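Transcriptional regulator (Vibrio vulnificus, PDB 4IVN) probably represses the genes of sialic acid catabolism by binding DNA, and holds N-acetylmannosamine 6-phosphate in its sugar isomerase (SIS) domain. Local coordinates at residues A[21-25]-A[48-54]; A[40-46]-A[210-214]; A[207-211]-A[225-229]. All blocks are in the same frame, centred on the assembly; numbering follows the deposited sequence.

Interaction 1 of 3, residues A[21-25]-A[48-54]; sequences KLRVV and TQTSEAT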
loop_
_atom_site.group_PDB
_atom_site.type_symbol
_atom_site.label_atom_id
_atom_site.label_comp_id
_atom_site.label_asym_id
_atom_site.label_seq_id
_atom_site.Cartn_x
_atom_site.Cartn_y
_atom_site.Cartn_z
ATOM N N LYS A 21 -2.826 4.697 -43.493
ATOM C CA LYS A 21 -3.002 3.917 -42.296
ATOM C C LYS A 21 -2.383 4.694 -41.101
ATOM O O LYS A 21 -3.029 4.882 -40.039
ATOM C CB LYS A 21 -2.396 2.519 -42.477
ATOM C CG LYS A 21 -3.030 1.434 -41.597
ATOM C CD LYS A 21 -2.958 0.041 -42.252
ATOM C CE LYS A 21 -2.763 -1.119 -41.251
ATOM N NZ LYS A 21 -3.635 -1.272 -40.037
ATOM N N LEU A 22 -1.147 5.151 -41.281
ATOM C CA LEU A 22 -0.457 5.989 -40.284
ATOM C C LEU A 22 -1.236 7.305 -39.977
ATOM O O LEU A 22 -1.275 7.742 -38.833
ATOM C CB LEU A 22 1.004 6.262 -40.697
ATOM C CG LEU A 22 2.211 5.410 -40.249
ATOM C CD1 LEU A 22 1.900 4.078 -39.599
ATOM C CD2 LEU A 22 3.128 5.158 -41.432
ATOM N N ARG A 23 -1.880 7.885 -40.998
ATOM C CA ARG A 23 -2.666 9.146 -40.887
ATOM C C ARG A 23 -3.837 8.968 -39.957
ATOM O O ARG A 23 -4.189 9.899 -39.223
ATOM C CB ARG A 23 -3.227 9.647 -42.239
ATOM C CG ARG A 23 -2.239 10.418 -43.111
ATOM C CD ARG A 23 -2.904 11.165 -44.280
ATOM N NE ARG A 23 -2.178 12.414 -44.550
ATOM C CZ ARG A 23 -2.513 13.626 -44.083
ATOM N NH1 ARG A 23 -3.603 13.811 -43.338
ATOM N NH2 ARG A 23 -1.752 14.673 -44.372
ATOM N N VAL A 24 -4.441 7.776 -40.002
ATOM C CA VAL A 24 -5.569 7.483 -39.125
ATOM C C VAL A 24 -5.080 7.580 -37.682
ATOM O O VAL A 24 -5.721 8.179 -36.817
ATOM C CB VAL A 24 -6.119 6.079 -39.422
ATOM C CG1 VAL A 24 -6.979 5.587 -38.273
ATOM C CG2 VAL A 24 -6.937 6.112 -40.746
ATOM N N VAL A 25 -3.911 7.001 -37.429
ATOM C CA VAL A 25 -3.396 7.007 -36.056
ATOM C C VAL A 25 -2.914 8.409 -35.707
ATOM O O VAL A 25 -3.131 8.866 -34.573
ATOM C CB VAL A 25 -2.216 6.019 -35.872
ATOM C CG1 VAL A 25 -1.737 6.038 -34.420
ATOM C CG2 VAL A 25 -2.607 4.585 -36.263
ATOM N N THR A 48 -8.111 2.836 -32.828
ATOM C CA THR A 48 -7.905 3.294 -34.181
ATOM C C THR A 48 -8.204 2.197 -35.218
ATOM O O THR A 48 -8.142 2.463 -36.431
ATOM C CB THR A 48 -6.452 3.736 -34.400
ATOM O OG1 THR A 48 -5.594 2.639 -34.075
ATOM C CG2 THR A 48 -6.129 5.044 -33.601
ATOM N N GLN A 49 -8.514 0.992 -34.740
ATOM C CA GLN A 49 -8.655 -0.204 -35.593
ATOM C C GLN A 49 -7.433 -0.420 -36.516
ATOM O O GLN A 49 -7.579 -0.611 -37.736
ATOM C CB GLN A 49 -9.913 -0.092 -36.463
ATOM C CG GLN A 49 -11.261 -0.307 -35.771
ATOM C CD GLN A 49 -12.392 0.238 -36.641
ATOM O OE1 GLN A 49 -12.589 1.454 -36.726
ATOM N NE2 GLN A 49 -13.119 -0.650 -37.320
ATOM N N THR A 50 -6.229 -0.388 -35.953
ATOM C CA THR A 50 -4.999 -0.622 -36.707
ATOM C C THR A 50 -4.230 -1.647 -35.881
ATOM O O THR A 50 -4.570 -1.899 -34.726
ATOM C CB THR A 50 -4.207 0.715 -36.963
ATOM O OG1 THR A 50 -3.676 1.254 -35.727
ATOM C CG2 THR A 50 -5.101 1.790 -37.564
ATOM N N SER A 51 -3.181 -2.231 -36.408
ATOM C CA SER A 51 -2.375 -3.134 -35.585
ATOM C C SER A 51 -1.483 -2.346 -34.589
ATOM O O SER A 51 -1.289 -1.136 -34.708
ATOM C CB SER A 51 -1.506 -3.942 -36.487
ATOM O OG SER A 51 -0.723 -3.017 -37.182
ATOM N N GLU A 52 -0.910 -3.045 -33.624
ATOM C CA GLU A 52 0.098 -2.423 -32.812
ATOM C C GLU A 52 1.330 -2.130 -33.645
ATOM O O GLU A 52 2.067 -1.198 -33.354
ATOM C CB GLU A 52 0.469 -3.319 -31.646
ATOM C CG GLU A 52 -0.713 -3.680 -30.789
ATOM C CD GLU A 52 -0.305 -4.444 -29.532
ATOM O OE1 GLU A 52 0.916 -4.584 -29.270
ATOM O OE2 GLU A 52 -1.222 -4.876 -28.799
ATOM N N ALA A 53 1.566 -2.920 -34.668
ATOM C CA ALA A 53 2.719 -2.610 -35.579
ATOM C C ALA A 53 2.607 -1.221 -36.258
ATOM O O ALA A 53 3.608 -0.531 -36.517
ATOM C CB ALA A 53 2.861 -3.677 -36.650
ATOM N N THR A 54 1.375 -0.868 -36.618
ATOM C CA THR A 54 1.105 0.414 -37.278
ATOM C C THR A 54 1.423 1.559 -36.287
ATOM O O THR A 54 2.119 2.518 -36.629
ATOM C CB THR A 54 -0.340 0.515 -37.790
ATOM O OG1 THR A 54 -0.626 -0.562 -38.678
ATOM C CG2 THR A 54 -0.542 1.842 -38.557
HETATM O O HOH W 1 -6.571 -0.861 -40.225
#

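Interaction 2 of 3, residues A[40-46]-A[210-214]; sequences TITDLAR and INHSP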
loop_
_atom_site.group_PDB
_atom_site.type_symbol
_atom_site.label_atom_id
_atom_site.label_comp_id
_atom_site.label_asym_id
_atom_site.label_seq_id
_atom_site.Cartn_x
_atom_site.Cartn_y
_atom_site.Cartn_z
ATOM N N THR A 40 -2.697 2.376 -23.380
ATOM C CA THR A 40 -1.649 1.429 -23.683
ATOM C C THR A 40 -1.508 1.282 -25.186
ATOM O O THR A 40 -2.354 1.768 -25.941
ATOM C CB THR A 40 -1.943 0.045 -23.067
ATOM O OG1 THR A 40 -3.074 -0.560 -23.729
ATOM C CG2 THR A 40 -2.188 0.208 -21.569
ATOM N N ILE A 41 -0.440 0.621 -25.638
ATOM C CA ILE A 41 -0.320 0.435 -27.105
ATOM C C ILE A 41 -1.549 -0.337 -27.574
ATOM O O ILE A 41 -2.075 -0.068 -28.695
ATOM C CB ILE A 41 1.006 -0.234 -27.494
ATOM C CG1 ILE A 41 1.152 -0.260 -29.009
ATOM C CG2 ILE A 41 1.197 -1.545 -26.719
ATOM C CD1 ILE A 41 2.560 -0.669 -29.393
ATOM N N THR A 42 -2.038 -1.243 -26.695
ATOM C CA THR A 42 -3.166 -2.187 -27.016
ATOM C C THR A 42 -4.454 -1.360 -27.190
ATOM O O THR A 42 -5.205 -1.555 -28.141
ATOM C CB THR A 42 -3.366 -3.313 -25.949
ATOM O OG1 THR A 42 -2.089 -3.797 -25.506
ATOM C CG2 THR A 42 -4.181 -4.494 -26.456
ATOM N N ASP A 43 -4.632 -0.347 -26.362
ATOM C CA ASP A 43 -5.795 0.591 -26.551
ATOM C C ASP A 43 -5.696 1.430 -27.799
ATOM O O ASP A 43 -6.675 1.554 -28.555
ATOM C CB ASP A 43 -5.848 1.638 -25.418
ATOM C CG ASP A 43 -6.305 1.046 -24.091
ATOM O OD1 ASP A 43 -7.261 0.230 -24.061
ATOM O OD2 ASP A 43 -5.721 1.464 -23.064
ATOM N N LEU A 44 -4.542 2.058 -28.010
ATOM C CA LEU A 44 -4.387 2.957 -29.201
ATOM C C LEU A 44 -4.662 2.189 -30.502
ATOM O O LEU A 44 -5.320 2.709 -31.429
ATOM C CB LEU A 44 -2.979 3.511 -29.255
ATOM C CG LEU A 44 -2.765 4.551 -30.348
ATOM C CD1 LEU A 44 -3.858 5.598 -30.337
ATOM C CD2 LEU A 44 -1.398 5.181 -30.216
ATOM N N ALA A 45 -4.176 0.946 -30.545
ATOM C CA ALA A 45 -4.428 0.043 -31.648
ATOM C C ALA A 45 -5.908 -0.262 -31.830
ATOM O O ALA A 45 -6.455 -0.119 -32.959
ATOM C CB ALA A 45 -3.602 -1.233 -31.531
ATOM N N ARG A 46 -6.568 -0.665 -30.753
ATOM C CA ARG A 46 -8.008 -0.907 -30.806
ATOM C C ARG A 46 -8.821 0.316 -31.180
ATOM O O ARG A 46 -9.707 0.250 -32.032
ATOM C CB ARG A 46 -8.529 -1.351 -29.427
ATOM C CG ARG A 46 -8.104 -2.716 -28.957
ATOM C CD ARG A 46 -8.602 -2.899 -27.514
ATOM N NE ARG A 46 -9.946 -3.508 -27.434
ATOM C CZ ARG A 46 -11.092 -2.870 -27.175
ATOM N NH1 ARG A 46 -11.162 -1.554 -26.945
ATOM N NH2 ARG A 46 -12.191 -3.574 -27.125
ATOM N N ILE A 210 -6.115 -0.891 -16.232
ATOM C CA ILE A 210 -6.512 -0.686 -17.598
ATOM C C ILE A 210 -7.090 -2.009 -18.166
ATOM O O ILE A 210 -6.609 -3.083 -17.845
ATOM C CB ILE A 210 -5.334 -0.084 -18.427
ATOM C CG1 ILE A 210 -5.854 0.499 -19.717
ATOM C CG2 ILE A 210 -4.259 -1.063 -18.652
ATOM C CD1 ILE A 210 -5.755 2.002 -19.704
ATOM N N ASN A 211 -8.171 -1.908 -18.911
ATOM C CA ASN A 211 -8.770 -3.089 -19.530
ATOM C C ASN A 211 -7.957 -3.819 -20.563
ATOM O O ASN A 211 -8.001 -5.045 -20.601
ATOM C CB ASN A 211 -10.170 -2.738 -20.073
ATOM C CG ASN A 211 -11.089 -2.402 -18.939
ATOM O OD1 ASN A 211 -11.426 -3.267 -18.143
ATOM N ND2 ASN A 211 -11.354 -1.129 -18.747
ATOM N N HIS A 212 -7.238 -3.086 -21.436
ATOM C CA HIS A 212 -6.461 -3.771 -22.482
ATOM C C HIS A 212 -5.021 -3.403 -22.467
ATOM O O HIS A 212 -4.671 -2.214 -22.371
ATOM C CB HIS A 212 -7.027 -3.439 -23.839
ATOM C CG HIS A 212 -8.527 -3.658 -23.920
ATOM N ND1 HIS A 212 -9.063 -4.866 -24.228
ATOM C CD2 HIS A 212 -9.590 -2.785 -23.734
ATOM C CE1 HIS A 212 -10.402 -4.760 -24.198
ATOM N NE2 HIS A 212 -10.718 -3.483 -23.928
ATOM N N SER A 213 -4.147 -4.380 -22.637
ATOM C CA SER A 213 -2.763 -4.072 -22.388
ATOM C C SER A 213 -2.080 -5.339 -22.869
ATOM O O SER A 213 -2.748 -6.356 -23.022
ATOM C CB SER A 213 -2.556 -3.835 -20.861
ATOM O OG SER A 213 -2.370 -5.126 -20.200
ATOM N N PRO A 214 -0.744 -5.299 -23.077
ATOM C CA PRO A 214 0.040 -6.515 -23.388
ATOM C C PRO A 214 -0.214 -7.662 -22.381
ATOM O O PRO A 214 -0.207 -8.894 -22.717
ATOM C CB PRO A 214 1.474 -6.012 -23.226
ATOM C CG PRO A 214 1.426 -4.554 -23.646
ATOM C CD PRO A 214 0.059 -4.053 -23.232
HETATM O O HOH W 2 -8.302 -0.369 -21.869
#

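Interaction 3 of 3, residues A[207-211]-A[225-229]; sequences LTNIN and AARPE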
loop_
_atom_site.group_PDB
_atom_site.type_symbol
_atom_site.label_atom_id
_atom_site.label_comp_id
_atom_site.label_asym_id
_atom_site.label_seq_id
_atom_site.Cartn_x
_atom_site.Cartn_y
_atom_site.Cartn_z
ATOM N N LEU A 207 -3.757 -7.812 -11.899
ATOM C CA LEU A 207 -4.399 -6.710 -11.190
ATOM C C LEU A 207 -3.903 -5.410 -11.752
ATOM O O LEU A 207 -2.753 -5.072 -11.509
ATOM C CB LEU A 207 -4.035 -6.744 -9.738
ATOM C CG LEU A 207 -4.421 -7.962 -8.902
ATOM C CD1 LEU A 207 -4.196 -7.649 -7.414
ATOM C CD2 LEU A 207 -5.908 -8.355 -9.107
ATOM N N THR A 208 -4.735 -4.668 -12.521
ATOM C CA THR A 208 -4.193 -3.515 -13.307
ATOM C C THR A 208 -5.179 -2.383 -13.156
ATOM O O THR A 208 -6.150 -2.488 -12.391
ATOM C CB THR A 208 -4.236 -3.818 -14.841
ATOM O OG1 THR A 208 -5.638 -3.888 -15.223
ATOM C CG2 THR A 208 -3.665 -5.116 -15.088
ATOM N N ASN A 209 -4.918 -1.290 -13.865
ATOM C CA ASN A 209 -5.862 -0.180 -13.917
ATOM C C ASN A 209 -6.189 0.124 -15.369
ATOM O O ASN A 209 -6.577 1.240 -15.695
ATOM C CB ASN A 209 -5.191 1.116 -13.299
ATOM C CG ASN A 209 -4.915 0.985 -11.808
ATOM O OD1 ASN A 209 -5.542 1.672 -10.987
ATOM N ND2 ASN A 209 -3.929 0.215 -11.458
ATOM N N ILE A 210 -6.115 -0.891 -16.232
ATOM C CA ILE A 210 -6.512 -0.686 -17.598
ATOM C C ILE A 210 -7.090 -2.009 -18.166
ATOM O O ILE A 210 -6.609 -3.083 -17.845
ATOM C CB ILE A 210 -5.334 -0.084 -18.427
ATOM C CG1 ILE A 210 -5.854 0.499 -19.717
ATOM C CG2 ILE A 210 -4.259 -1.063 -18.652
ATOM C CD1 ILE A 210 -5.755 2.002 -19.704
ATOM N N ASN A 211 -8.171 -1.908 -18.911
ATOM C CA ASN A 211 -8.770 -3.089 -19.530
ATOM C C ASN A 211 -7.957 -3.819 -20.563
ATOM O O ASN A 211 -8.001 -5.045 -20.601
ATOM C CB ASN A 211 -10.170 -2.738 -20.073
ATOM C CG ASN A 211 -11.089 -2.402 -18.939
ATOM O OD1 ASN A 211 -11.426 -3.267 -18.143
ATOM N ND2 ASN A 211 -11.354 -1.129 -18.747
ATOM N N ALA A 225 -8.759 -1.886 -11.616
ATOM C CA ALA A 225 -9.048 -0.733 -10.711
ATOM C C ALA A 225 -9.210 0.534 -11.576
ATOM O O ALA A 225 -8.638 0.593 -12.693
ATOM C CB ALA A 225 -7.795 -0.586 -9.751
ATOM N N ALA A 226 -9.922 1.557 -11.071
ATOM C CA ALA A 226 -10.084 2.814 -11.742
ATOM C C ALA A 226 -8.809 3.614 -11.781
ATOM O O ALA A 226 -7.805 3.263 -11.158
ATOM C CB ALA A 226 -11.219 3.630 -11.099
ATOM N N ARG A 227 -8.822 4.676 -12.575
ATOM C CA ARG A 227 -7.644 5.590 -12.772
ATOM C C ARG A 227 -6.425 4.944 -13.399
ATOM O O ARG A 227 -5.443 4.721 -12.695
ATOM C CB ARG A 227 -7.147 6.191 -11.466
ATOM C CG ARG A 227 -8.287 6.644 -10.606
ATOM C CD ARG A 227 -8.436 8.169 -10.618
ATOM N NE ARG A 227 -9.588 8.524 -11.447
ATOM C CZ ARG A 227 -10.885 8.289 -11.156
ATOM N NH1 ARG A 227 -11.295 7.700 -10.046
ATOM N NH2 ARG A 227 -11.800 8.671 -12.019
ATOM N N PRO A 228 -6.426 4.817 -14.752
ATOM C CA PRO A 228 -5.267 4.363 -15.507
ATOM C C PRO A 228 -4.107 5.291 -15.214
ATOM O O PRO A 228 -4.276 6.507 -15.112
ATOM C CB PRO A 228 -5.689 4.621 -16.950
ATOM C CG PRO A 228 -7.157 4.631 -16.984
ATOM C CD PRO A 228 -7.615 5.036 -15.614
ATOM N N GLU A 229 -2.896 4.764 -15.128
ATOM C CA GLU A 229 -1.742 5.679 -14.922
ATOM C C GLU A 229 -1.262 6.244 -16.240
ATOM O O GLU A 229 -1.442 5.601 -17.254
ATOM C CB GLU A 229 -0.574 4.862 -14.274
ATOM C CG GLU A 229 -0.994 4.516 -12.863
ATOM C CD GLU A 229 0.115 4.012 -12.027
ATOM O OE1 GLU A 229 1.099 3.453 -12.576
ATOM O OE2 GLU A 229 -0.003 4.107 -10.801
HETATM O O HOH W 3 -9.500 1.784 -15.015
#

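Interaction 1 of 3, residues A[21-25]-A[48-54]
Thr-54 of helix 52-61 meets helix 20-36 with both branches of its side chain. Its methyl CG2, anti to the backbone N (chi1 -57° for OG1), presses on Leu-22 CD1 at 3.5 Å, a tight fit for two carbons, and also lies near CG of Lys-21. The hydroxyl OG1 takes a weak hydrogen bond of 3.4 Å from Lys-21 NZ, whose chain crosses Thr-54 at about a right angle and bends near its end. One turn further along, Val-25 CG2 rests against Thr-50 OG1 at 3.5 Å, while CG1 of Val-24 approaches the backbone O of Thr-48.

A second shell fixes these groups. Thr-50 OG1 donates to Thr-48 OG1 at 2.9 Å, and the latter is tied back to Leu-44 O, one turn earlier in helix 41-48; Ser-51, the N-cap of helix 52-61, shares a hydrogen bond with Thr-54 OG1. A water joins Lys-21 NZ to Gln-49 O, in the Schellman motif that ends helix 41-48. In this helix-turn-helix region of the RpiR family, threonines of 48-54 give their methyls to helix 20-36, while their hydroxyls bond mainly on their own side; Lys-21 spans the contact by one weak direct bond and a water bridge.

Interaction 2 of 3, residues A[40-46]-A[210-214]
The guanidinium of Arg-46 lies flat on one face of the His-212 ring, the planes 10° apart and the centres 3.6 Å from each other, while Asp-43 OD1 stands at the ring's edge, near its plane. The carboxylate is turned almost perpendicular to the imidazole, 86° between planes. The extended first part of the Arg-46 chain brings CD over the ring face in a CH-pi contact of 3.8 Å to the His-212 centroid, and the bend at chi3 (91°) then turns the guanidinium flat onto the ring.

At the start of the same helix, Thr-40 and Asp-43 form a capping box: Thr-40, the N-cap, accepts from Asp-43 N through OG1, and Asp-43 OD2 accepts from Thr-40 N. The N-terminal end of helix 41-48, in the helix-turn-helix region, is thus docked on a loop of the SIS domain. The same Thr-40 OG1 that caps the helix donates to His-212 O at 2.7 Å, and its methyl meets Ile-210 CG2 tip to tip. Asp-43 serves twice as well, since a water bridges its OD1 to His-212 N. Toward Pro-214, the Thr-42 side chain runs antiparallel to the proline ring, and its OG1 comes to 3.1 Å from Pro-214 CD.

Interaction 3 of 3, residues A[207-211]-A[225-229]
Thr-208, the last residue of strand 204-208, gives its carbonyl O to Ala-225 N in a nearly straight hydrogen bond of 2.8 Å, with the donor in the carbonyl plane. The bond carries the pairing with the neighbouring parallel strand 221-224 a step past that strand's end. The Thr-208 side chain bonds within its own segment: OG1, placed between the backbone N and the carbonyl carbon (chi1 67°), donates to Ile-210 O at 2.9 Å and ties down the bend that follows.

Asn-209 points toward 225-229. Its CA makes a CA-H...O contact of 3.1 Å with Ala-225 O. Its own carbonyl O receives a similar contact from Pro-228 CA, and one water donates to both Asn-209 O and Ala-225 O. Ile-210 then crosses the Pro-228 ring at about a right angle, with CD1 3.8 Å from CB.

Here the C-terminal ends of parallel SIS-domain strands open into loops, and Gly-230, which lines the ligand pocket, directly follows 225-229. Much of the polar contact is main-chain: carbonyl oxygens are met by N-H, CA-H and water. The Asn-209 side chain packs against Ala-225 and Ala-226, and Ile-210 adds an apolar touch on Pro-228.

Overall arrangement
The three contacts form a path from the helix-turn-helix region to the ligand. Interactions 1 and 2 have centres 13 Å apart and touch directly: Thr-50 N lies 3.0 Å from Ala-45 O, probably hydrogen-bonded, and the Glu-52 side chain packs on Ala-45. Interaction 2 passes to interaction 3, 11 Å away between centres, through shared residues: Ile-210 meets Thr-40 in one and Pro-228 in the other. Interactions 1 and 3 do not touch, their nearest atoms being about 11 Å apart. The bound N-acetylmannosamine 6-phosphate lies about 7 Å from the Asn-209 side chain; Ile-210, which is part of the interdomain contact, has its side chain about 8 Å from the ligand.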